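Histone-lysine N-methyltransferase, H3 lysine-9 specific SUVH4 (Arabidopsis thaliana, PDB 4QEO) transfers methyl groups from S-adenosyl-L-methionine to the tail of histone H3 and binds methylated DNA, coupling DNA methylation to transcriptional silencing. Local coordinates at residues R68-A73 with W372-A377; S175-R180 with L319-L324; E243-G248 with F271-S276. One frame throughout, in Å; residues are numbered along the deposited sequence.

Interaction 1 of 3, residues R68-A73 with W372-A377; sequences RFFSRA and WEYIPA. With nucleotides of chain B.
With CG lying beside the backbone N in both residues (chi1 -67° for F70, -73° for Y374), the two rings are sent toward each other across the seam between the SRA and SET domains. F70 comes with one corner of its ring: CE2 lies 3.2 Å from CD1 of Y374, a tight approach. The ring centroids are 5.5 Å apart and the planes stand at 85°. The extended chain of R68 crosses Y374 at about a right angle, with CD at the edge of the tyrosine ring, near its plane, and Y374 OH over one face of the guanidinium. NE is 3.3 Å from that OH, but the angle is too poor for a hydrogen bond, so the contact is one of packing. The SRA segment also holds DNA: R72 N donates to OP1 of DT9 of chain B (3.0 Å) and R72 NH1 to OP1 of DA8 of chain B (3.0 Å), which places the interdomain seam a few residues from the DNA backbone. S71 caps helix 72-78 through E74 N, while V181 of strand 180-197 touches both R68 and Y374, and the loop carrying Y374 joins strands 367-371 and 380-383.

Interaction 2 of 3, residues S175-R180 with L319-L324; sequences SSYTKR and LNDGRL. With nucleotides of chain B.
Y177 and N320 run past each other in opposite directions; CB of the asparagine makes the closest approach to the tyrosine ring, and the amide lies alongside at 41° to the ring plane. N320 CB sits over one face, 3.8 Å from the ring centroid and displaced toward the rim, in a CH-pi contact whose closest ring atom is CD1. The opposite face is covered by CB of S176, a poorly ordered residue, placing the ring between its own chain neighbour and the pre-SET turn. D321 instead crosses Y177 at about a right angle, its carboxylate plane turned 78° from the ring. Its OD2 lies at the ring's edge, in plane, and accepts a hydrogen bond from Y177 OH (2.6 Å) through the anti lone pair. One residue thus holds the face of the tyrosine and the next its hydroxyl, an arrangement presented by the type I' turn from L319 to G322, closed by G322 N to L319 O.

The N320 amide is fixed separately. R323 NH1 donates to OD1 (2.8 Å), nearly along the C=O axis, and a water bridges the same OD1 to Y177 O, donating to both; a second water accepts from ND2 and reaches Y177 O only weakly. R180, at the far end of the SRA segment, lies beside OP2 of DA8 of chain B, at a separation too short to trust in detail.

The SRA loop connects strands 165-172 and 180-197, whereas the turn links strands 316-317 and 323-324 of a small antiparallel pair; R323 and L319 lean on helix 10-30, and P376 touches both Y177 and R323.

Interaction 3 of 3, residues E243-G248 with F271-S276; sequences EDISGG and FTYIKS
An Asx turn and an ST turn, one following the other, shape the loop after strand 240-242, and Y273 lays its ring against the result. S246 CA stands over the centre of that ring, 3.6 Å from the centroid and only 14° off its normal, in a CH-pi contact. S246 CB follows across the same ring, 3.8 Å from CE1, and I245 adds its CD1, 4.1 Å from CE2. Y273 reaches the loop backbone at S246 because its CG points away from its own N (chi1 -157°).

The loop holds its form through D244 OD1, which takes two bonds from S246: from OG (2.9 Å), on its syn side, and from the backbone N (2.9 Å), from above the carboxylate plane. S246 OG in turn accepts from G248 N at 3.1 Å. The tyrosine hydroxyl turns to E250 with a hydrogen bond, while I254 N gives D244 OD1 a further donor.

Beyond the loop, T272 and I274 pair with the chain around strand 452-453, and F271 makes a cation-pi contact with R457, a predicted S-adenosyl-L-methionine-binding residue. Near the cofactor pocket, with the I245 side chain about 10 Å from bound S-adenosyl-L-homocysteine, an aromatic ring thus packs on consecutive Asx and ST turns.

Followed from the N terminus, the chain enters the SRA domain and passes residues 68-73, then 175-180, before it reaches 243-248 and 271-276, where interaction 3 closes a short loop. Residues 319-324 then return to 175-180 in interaction 2, and 372-377 return to 68-73 in interaction 1. The loops are nested, none crossing: 3 inside 2, and 2 inside 1. Interactions 1 and 2 form one continuous seam, their centres 9 Å apart, with R323 probably bonded to A377 and Y374 packed on T178; together they join the SRA domain to the SET and pre-SET regions. Interaction 3 stands apart, its centre 29 Å from that of interaction 1, on the cofactor-binding side.

Interaction 1 of 3, residues R68-A73 with W372-A377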
# COMPACT_ATOMS: atom_id res chain seq x y z
N ARG A 68 6.71 -6.99 1.82
CA ARG A 68 7.38 -5.71 1.90
C ARG A 68 6.78 -4.80 2.96
O ARG A 68 5.59 -4.49 2.93
CB ARG A 68 7.32 -4.99 0.56
CG ARG A 68 8.17 -5.60 -0.52
CD ARG A 68 8.54 -4.53 -1.52
NE ARG A 68 9.58 -4.95 -2.45
CZ ARG A 68 9.35 -5.39 -3.68
NH1 ARG A 68 8.11 -5.47 -4.13
NH2 ARG A 68 10.36 -5.74 -4.46
N PHE A 69 7.61 -4.36 3.90
CA PHE A 69 7.21 -3.40 4.91
C PHE A 69 7.76 -2.04 4.50
O PHE A 69 8.85 -1.97 3.94
CB PHE A 69 7.76 -3.78 6.29
CG PHE A 69 7.15 -5.02 6.88
CD1 PHE A 69 5.87 -4.99 7.44
CD2 PHE A 69 7.85 -6.21 6.90
CE1 PHE A 69 5.31 -6.13 8.00
CE2 PHE A 69 7.31 -7.36 7.46
CZ PHE A 69 6.05 -7.33 8.01
N PHE A 70 7.02 -0.97 4.77
CA PHE A 70 7.42 0.36 4.31
C PHE A 70 8.09 1.19 5.40
O PHE A 70 8.52 2.32 5.15
CB PHE A 70 6.23 1.08 3.63
CG PHE A 70 5.81 0.42 2.34
CD1 PHE A 70 5.10 -0.77 2.36
CD2 PHE A 70 6.18 0.94 1.13
CE1 PHE A 70 4.74 -1.41 1.19
CE2 PHE A 70 5.81 0.31 -0.05
CZ PHE A 70 5.10 -0.86 -0.01
N SER A 71 8.22 0.61 6.59
CA SER A 71 8.87 1.27 7.72
C SER A 71 9.15 0.26 8.84
O SER A 71 8.52 -0.80 8.87
CB SER A 71 7.99 2.40 8.25
OG SER A 71 6.86 1.87 8.94
N ARG A 72 10.10 0.56 9.74
CA ARG A 72 10.31 -0.28 10.93
C ARG A 72 9.02 -0.27 11.77
O ARG A 72 8.58 -1.31 12.31
CB ARG A 72 11.53 0.22 11.75
CG ARG A 72 12.92 -0.04 11.11
CD ARG A 72 13.29 -1.57 11.11
NE ARG A 72 13.15 -2.08 12.47
CZ ARG A 72 14.17 -2.26 13.31
NH1 ARG A 72 15.42 -2.06 12.91
NH2 ARG A 72 13.92 -2.66 14.55
N ALA A 73 8.39 0.90 11.81
CA ALA A 73 7.15 1.08 12.56
C ALA A 73 6.04 0.12 12.13
O ALA A 73 5.32 -0.39 12.97
CB ALA A 73 6.66 2.55 12.47
N TRP A 372 4.77 0.94 -11.80
CA TRP A 372 6.20 0.70 -11.88
C TRP A 372 6.92 1.25 -10.67
O TRP A 372 8.10 1.02 -10.48
CB TRP A 372 6.79 1.34 -13.14
CG TRP A 372 6.48 0.59 -14.39
CD1 TRP A 372 5.68 -0.51 -14.52
CD2 TRP A 372 6.97 0.89 -15.70
NE1 TRP A 372 5.64 -0.91 -15.84
CE2 TRP A 372 6.42 -0.07 -16.58
CE3 TRP A 372 7.81 1.88 -16.21
CZ2 TRP A 372 6.70 -0.06 -17.94
CZ3 TRP A 372 8.08 1.88 -17.57
CH2 TRP A 372 7.52 0.92 -18.42
N GLU A 373 6.20 2.01 -9.85
CA GLU A 373 6.78 2.56 -8.64
C GLU A 373 5.87 2.36 -7.44
O GLU A 373 4.71 1.98 -7.58
CB GLU A 373 7.11 4.05 -8.82
CG GLU A 373 6.33 4.74 -9.92
CD GLU A 373 6.61 6.23 -10.00
OE1 GLU A 373 6.12 6.88 -10.94
OE2 GLU A 373 7.30 6.75 -9.10
N TYR A 374 6.42 2.64 -6.27
CA TYR A 374 5.69 2.52 -5.01
C TYR A 374 4.54 3.51 -4.93
O TYR A 374 4.70 4.67 -5.30
CB TYR A 374 6.66 2.71 -3.85
CG TYR A 374 7.59 1.52 -3.65
CD1 TYR A 374 7.15 0.39 -2.99
CD2 TYR A 374 8.90 1.54 -4.13
CE1 TYR A 374 7.99 -0.71 -2.80
CE2 TYR A 374 9.74 0.45 -3.95
CZ TYR A 374 9.28 -0.67 -3.29
OH TYR A 374 10.11 -1.76 -3.11
N ILE A 375 3.38 3.04 -4.48
CA ILE A 375 2.22 3.90 -4.25
C ILE A 375 1.83 3.90 -2.76
O ILE A 375 1.36 2.88 -2.24
CB ILE A 375 1.01 3.46 -5.09
CG1 ILE A 375 1.38 3.47 -6.58
CG2 ILE A 375 -0.18 4.37 -4.82
CD1 ILE A 375 0.25 3.05 -7.49
N PRO A 376 2.04 5.03 -2.08
CA PRO A 376 1.70 5.10 -0.65
C PRO A 376 0.19 5.05 -0.44
O PRO A 376 -0.58 5.59 -1.24
CB PRO A 376 2.25 6.47 -0.22
CG PRO A 376 3.28 6.82 -1.26
CD PRO A 376 2.73 6.24 -2.54
N ALA A 377 -0.22 4.42 0.66
CA ALA A 377 -1.64 4.35 1.02
C ALA A 377 -2.21 5.74 1.21
O ALA A 377 -1.63 6.56 1.91
CB ALA A 377 -1.80 3.54 2.32
P DA B 8 17.76 0.19 11.02
OP1 DA B 8 17.19 -1.07 10.65
OP2 DA B 8 18.01 1.15 10.01
O5' DA B 8 16.68 0.76 12.02
C5' DA B 8 16.71 2.12 12.40
C4' DA B 8 15.34 2.72 12.27
O4' DA B 8 15.25 3.86 13.14
C3' DA B 8 15.04 3.28 10.89
O3' DA B 8 13.63 3.28 10.67
C2' DA B 8 15.68 4.65 10.95
C1' DA B 8 15.61 5.02 12.43
N9 DA B 8 16.83 5.54 13.03
C8 DA B 8 18.13 5.22 12.77
N7 DA B 8 19.00 5.84 13.53
C5 DA B 8 18.21 6.61 14.37
C6 DA B 8 18.52 7.50 15.41
N6 DA B 8 19.76 7.76 15.81
N1 DA B 8 17.50 8.10 16.05
C2 DA B 8 16.26 7.84 15.64
N3 DA B 8 15.83 7.02 14.69
C4 DA B 8 16.87 6.43 14.08
P DT B 9 12.93 3.59 9.33
OP1 DT B 9 11.61 3.08 9.38
OP2 DT B 9 13.80 3.22 8.27
O5' DT B 9 12.85 5.17 9.37
C5' DT B 9 11.94 5.83 10.25
C4' DT B 9 12.24 7.31 10.34
O4' DT B 9 13.43 7.53 11.08
C3' DT B 9 12.46 8.04 9.01
O3' DT B 9 11.26 8.68 8.62
C2' DT B 9 13.53 9.06 9.32
C1' DT B 9 13.89 8.82 10.77
N1 DT B 9 15.31 8.86 11.08
C2 DT B 9 15.74 9.67 12.11
O2 DT B 9 15.00 10.39 12.74
N3 DT B 9 17.08 9.59 12.37
C4 DT B 9 18.01 8.80 11.73
O4 DT B 9 19.17 8.83 12.09
C5 DT B 9 17.49 7.97 10.68
C7 DT B 9 18.43 7.09 9.92
C6 DT B 9 16.18 8.03 10.42

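Interaction 2 of 3, residues S175-R180 with L319-L324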
# COMPACT_ATOMS: atom_id res chain seq x y z
N SER A 175 12.84 6.27 -5.22
CA SER A 175 11.42 6.44 -5.46
C SER A 175 11.05 7.86 -5.06
O SER A 175 11.73 8.46 -4.22
CB SER A 175 10.62 5.45 -4.62
OG SER A 175 9.32 5.24 -5.14
N SER A 176 9.99 8.40 -5.66
CA SER A 176 9.53 9.74 -5.33
C SER A 176 9.20 9.88 -3.84
O SER A 176 9.49 10.92 -3.24
CB SER A 176 8.30 10.11 -6.18
OG SER A 176 8.64 10.36 -7.54
N TYR A 177 8.56 8.85 -3.29
CA TYR A 177 7.96 8.94 -1.98
C TYR A 177 8.47 8.00 -0.92
O TYR A 177 8.26 8.23 0.24
CB TYR A 177 6.47 8.73 -2.13
CG TYR A 177 5.84 9.69 -3.09
CD1 TYR A 177 6.09 11.04 -3.00
CD2 TYR A 177 5.01 9.26 -4.07
CE1 TYR A 177 5.52 11.93 -3.87
CE2 TYR A 177 4.44 10.14 -4.95
CZ TYR A 177 4.70 11.48 -4.84
OH TYR A 177 4.14 12.35 -5.71
N THR A 178 9.09 6.91 -1.33
CA THR A 178 9.53 5.89 -0.38
C THR A 178 11.02 5.78 -0.36
O THR A 178 11.62 5.35 -1.29
CB THR A 178 9.00 4.54 -0.81
OG1 THR A 178 7.66 4.68 -1.29
CG2 THR A 178 9.04 3.55 0.34
N LYS A 179 11.64 6.23 0.70
CA LYS A 179 13.05 6.14 0.81
C LYS A 179 13.63 4.74 1.04
O LYS A 179 14.66 4.39 0.53
CB LYS A 179 13.50 7.11 1.86
CG LYS A 179 13.29 8.56 1.45
CD LYS A 179 14.50 9.09 0.72
CE LYS A 179 14.51 10.60 0.64
NZ LYS A 179 14.88 11.15 1.96
N ARG A 180 12.95 4.00 1.88
CA ARG A 180 13.38 2.68 2.31
C ARG A 180 12.26 1.65 2.43
O ARG A 180 11.14 1.99 2.72
CB ARG A 180 14.15 2.77 3.60
CG ARG A 180 15.18 1.67 3.70
CD ARG A 180 16.52 2.13 4.24
NE ARG A 180 16.62 1.59 5.55
CZ ARG A 180 17.60 1.80 6.39
NH1 ARG A 180 18.62 2.56 6.04
NH2 ARG A 180 17.54 1.25 7.56
N LEU A 319 1.43 15.34 2.39
CA LEU A 319 2.55 14.41 2.46
C LEU A 319 2.61 13.68 1.13
O LEU A 319 1.57 13.23 0.62
CB LEU A 319 2.34 13.43 3.61
CG LEU A 319 3.36 12.30 3.79
CD1 LEU A 319 4.72 12.87 4.17
CD2 LEU A 319 2.87 11.30 4.83
N ASN A 320 3.80 13.57 0.57
CA ASN A 320 3.96 12.88 -0.71
C ASN A 320 2.99 13.45 -1.75
O ASN A 320 2.34 12.70 -2.47
CB ASN A 320 3.72 11.36 -0.55
CG ASN A 320 4.57 10.72 0.55
OD1 ASN A 320 4.13 9.79 1.22
ND2 ASN A 320 5.80 11.21 0.71
N ASP A 321 2.87 14.77 -1.77
CA ASP A 321 1.99 15.47 -2.71
C ASP A 321 0.51 15.26 -2.44
O ASP A 321 -0.33 15.53 -3.30
CB ASP A 321 2.32 15.13 -4.17
CG ASP A 321 3.68 15.64 -4.58
OD1 ASP A 321 3.99 16.81 -4.27
OD2 ASP A 321 4.44 14.86 -5.20
N GLY A 322 0.18 14.79 -1.23
CA GLY A 322 -1.20 14.74 -0.79
C GLY A 322 -1.72 13.32 -0.64
O GLY A 322 -1.71 12.55 -1.59
N ARG A 323 -2.19 12.98 0.56
CA ARG A 323 -2.69 11.64 0.85
C ARG A 323 -4.00 11.73 1.63
O ARG A 323 -4.12 12.51 2.58
CB ARG A 323 -1.64 10.81 1.60
CG ARG A 323 -0.51 10.29 0.70
CD ARG A 323 0.71 9.77 1.49
NE ARG A 323 0.42 8.53 2.21
CZ ARG A 323 1.31 7.84 2.93
NH1 ARG A 323 2.57 8.27 3.02
NH2 ARG A 323 0.95 6.71 3.54
N LEU A 324 -4.99 10.96 1.20
CA LEU A 324 -6.26 10.90 1.90
C LEU A 324 -6.04 10.18 3.21
O LEU A 324 -5.46 9.09 3.23
CB LEU A 324 -7.30 10.15 1.07
CG LEU A 324 -8.70 10.03 1.66
CD1 LEU A 324 -9.35 11.42 1.79
CD2 LEU A 324 -9.53 9.12 0.78
P DA B 8 17.76 0.19 11.02
OP1 DA B 8 17.19 -1.07 10.65
OP2 DA B 8 18.01 1.15 10.01
O5' DA B 8 16.68 0.76 12.02
C5' DA B 8 16.71 2.12 12.40
C4' DA B 8 15.34 2.72 12.27
O4' DA B 8 15.25 3.86 13.14
C3' DA B 8 15.04 3.28 10.89
O3' DA B 8 13.63 3.28 10.67
C2' DA B 8 15.68 4.65 10.95
C1' DA B 8 15.61 5.02 12.43
N9 DA B 8 16.83 5.54 13.03
C8 DA B 8 18.13 5.22 12.77
N7 DA B 8 19.00 5.84 13.53
C5 DA B 8 18.21 6.61 14.37
C6 DA B 8 18.52 7.50 15.41
N6 DA B 8 19.76 7.76 15.81
N1 DA B 8 17.50 8.10 16.05
C2 DA B 8 16.26 7.84 15.64
N3 DA B 8 15.83 7.02 14.69
C4 DA B 8 16.87 6.43 14.08
O HOH W 1 5.98 7.66 1.47
O HOH W 2 7.48 9.84 3.15

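Interaction 3 of 3, residues E243-G248 with F271-S276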
# COMPACT_ATOMS: atom_id res chain seq x y z
N GLU A 243 3.01 2.89 -27.26
CA GLU A 243 4.00 3.67 -26.52
C GLU A 243 3.36 4.49 -25.38
O GLU A 243 4.04 4.87 -24.43
CB GLU A 243 4.77 4.57 -27.49
CG GLU A 243 6.19 4.93 -27.05
CD GLU A 243 7.27 4.30 -27.93
OE1 GLU A 243 6.94 3.81 -29.03
OE2 GLU A 243 8.45 4.30 -27.51
N ASP A 244 2.05 4.74 -25.49
CA ASP A 244 1.32 5.58 -24.53
C ASP A 244 -0.17 5.60 -24.85
O ASP A 244 -0.58 6.26 -25.80
CB ASP A 244 1.86 7.01 -24.56
CG ASP A 244 1.11 7.95 -23.63
OD1 ASP A 244 0.30 7.49 -22.80
OD2 ASP A 244 1.34 9.17 -23.73
N ILE A 245 -0.99 4.92 -24.05
CA ILE A 245 -2.42 4.87 -24.34
C ILE A 245 -3.09 6.25 -24.24
O ILE A 245 -4.10 6.51 -24.89
CB ILE A 245 -3.18 3.87 -23.45
CG1 ILE A 245 -3.07 4.28 -21.98
CG2 ILE A 245 -2.65 2.47 -23.66
CD1 ILE A 245 -4.08 3.60 -21.08
N SER A 246 -2.52 7.12 -23.41
CA SER A 246 -3.03 8.48 -23.30
C SER A 246 -2.61 9.20 -24.57
O SER A 246 -1.84 8.67 -25.37
CB SER A 246 -2.49 9.17 -22.04
OG SER A 246 -1.25 9.83 -22.28
N GLY A 247 -3.10 10.41 -24.78
CA GLY A 247 -2.76 11.09 -26.02
C GLY A 247 -1.32 11.59 -26.03
O GLY A 247 -0.81 12.06 -27.04
N GLY A 248 -0.66 11.44 -24.88
CA GLY A 248 0.42 12.32 -24.51
C GLY A 248 -0.26 13.29 -23.56
O GLY A 248 0.29 14.31 -23.13
N PHE A 271 -11.48 3.08 -28.83
CA PHE A 271 -11.53 3.84 -27.59
C PHE A 271 -10.70 5.12 -27.71
O PHE A 271 -9.58 5.08 -28.21
CB PHE A 271 -11.02 2.98 -26.43
CG PHE A 271 -10.95 3.69 -25.11
CD1 PHE A 271 -12.08 3.82 -24.31
CD2 PHE A 271 -9.75 4.22 -24.65
CE1 PHE A 271 -12.02 4.46 -23.09
CE2 PHE A 271 -9.68 4.88 -23.43
CZ PHE A 271 -10.81 5.00 -22.65
N THR A 272 -11.24 6.24 -27.27
CA THR A 272 -10.50 7.50 -27.35
C THR A 272 -10.25 8.10 -25.98
O THR A 272 -11.17 8.31 -25.19
CB THR A 272 -11.18 8.57 -28.26
OG1 THR A 272 -12.51 8.82 -27.81
CG2 THR A 272 -11.20 8.13 -29.72
N TYR A 273 -8.99 8.41 -25.72
CA TYR A 273 -8.57 8.86 -24.41
C TYR A 273 -8.95 10.30 -24.14
O TYR A 273 -8.63 11.18 -24.92
CB TYR A 273 -7.06 8.70 -24.26
CG TYR A 273 -6.60 8.60 -22.83
CD1 TYR A 273 -6.47 9.74 -22.04
CD2 TYR A 273 -6.29 7.37 -22.26
CE1 TYR A 273 -6.05 9.66 -20.73
CE2 TYR A 273 -5.87 7.28 -20.94
CZ TYR A 273 -5.75 8.42 -20.18
OH TYR A 273 -5.33 8.34 -18.87
N ILE A 274 -9.63 10.52 -23.01
CA ILE A 274 -9.92 11.86 -22.53
C ILE A 274 -9.49 12.02 -21.07
O ILE A 274 -9.43 11.04 -20.32
CB ILE A 274 -11.42 12.21 -22.67
CG1 ILE A 274 -12.28 11.20 -21.91
CG2 ILE A 274 -11.82 12.23 -24.15
CD1 ILE A 274 -13.78 11.41 -22.09
N LYS A 275 -9.18 13.25 -20.68
CA LYS A 275 -8.79 13.53 -19.29
C LYS A 275 -9.93 14.17 -18.53
O LYS A 275 -9.86 14.33 -17.31
CB LYS A 275 -7.55 14.44 -19.24
CG LYS A 275 -6.21 13.68 -19.17
CD LYS A 275 -5.05 14.58 -18.75
CE LYS A 275 -4.84 14.57 -17.24
NZ LYS A 275 -3.64 15.37 -16.82
N SER A 276 -10.98 14.56 -19.24
CA SER A 276 -12.08 15.28 -18.61
C SER A 276 -13.40 14.59 -18.92
O SER A 276 -13.60 14.08 -20.02
CB SER A 276 -12.14 16.72 -19.12
OG SER A 276 -11.08 17.51 -18.60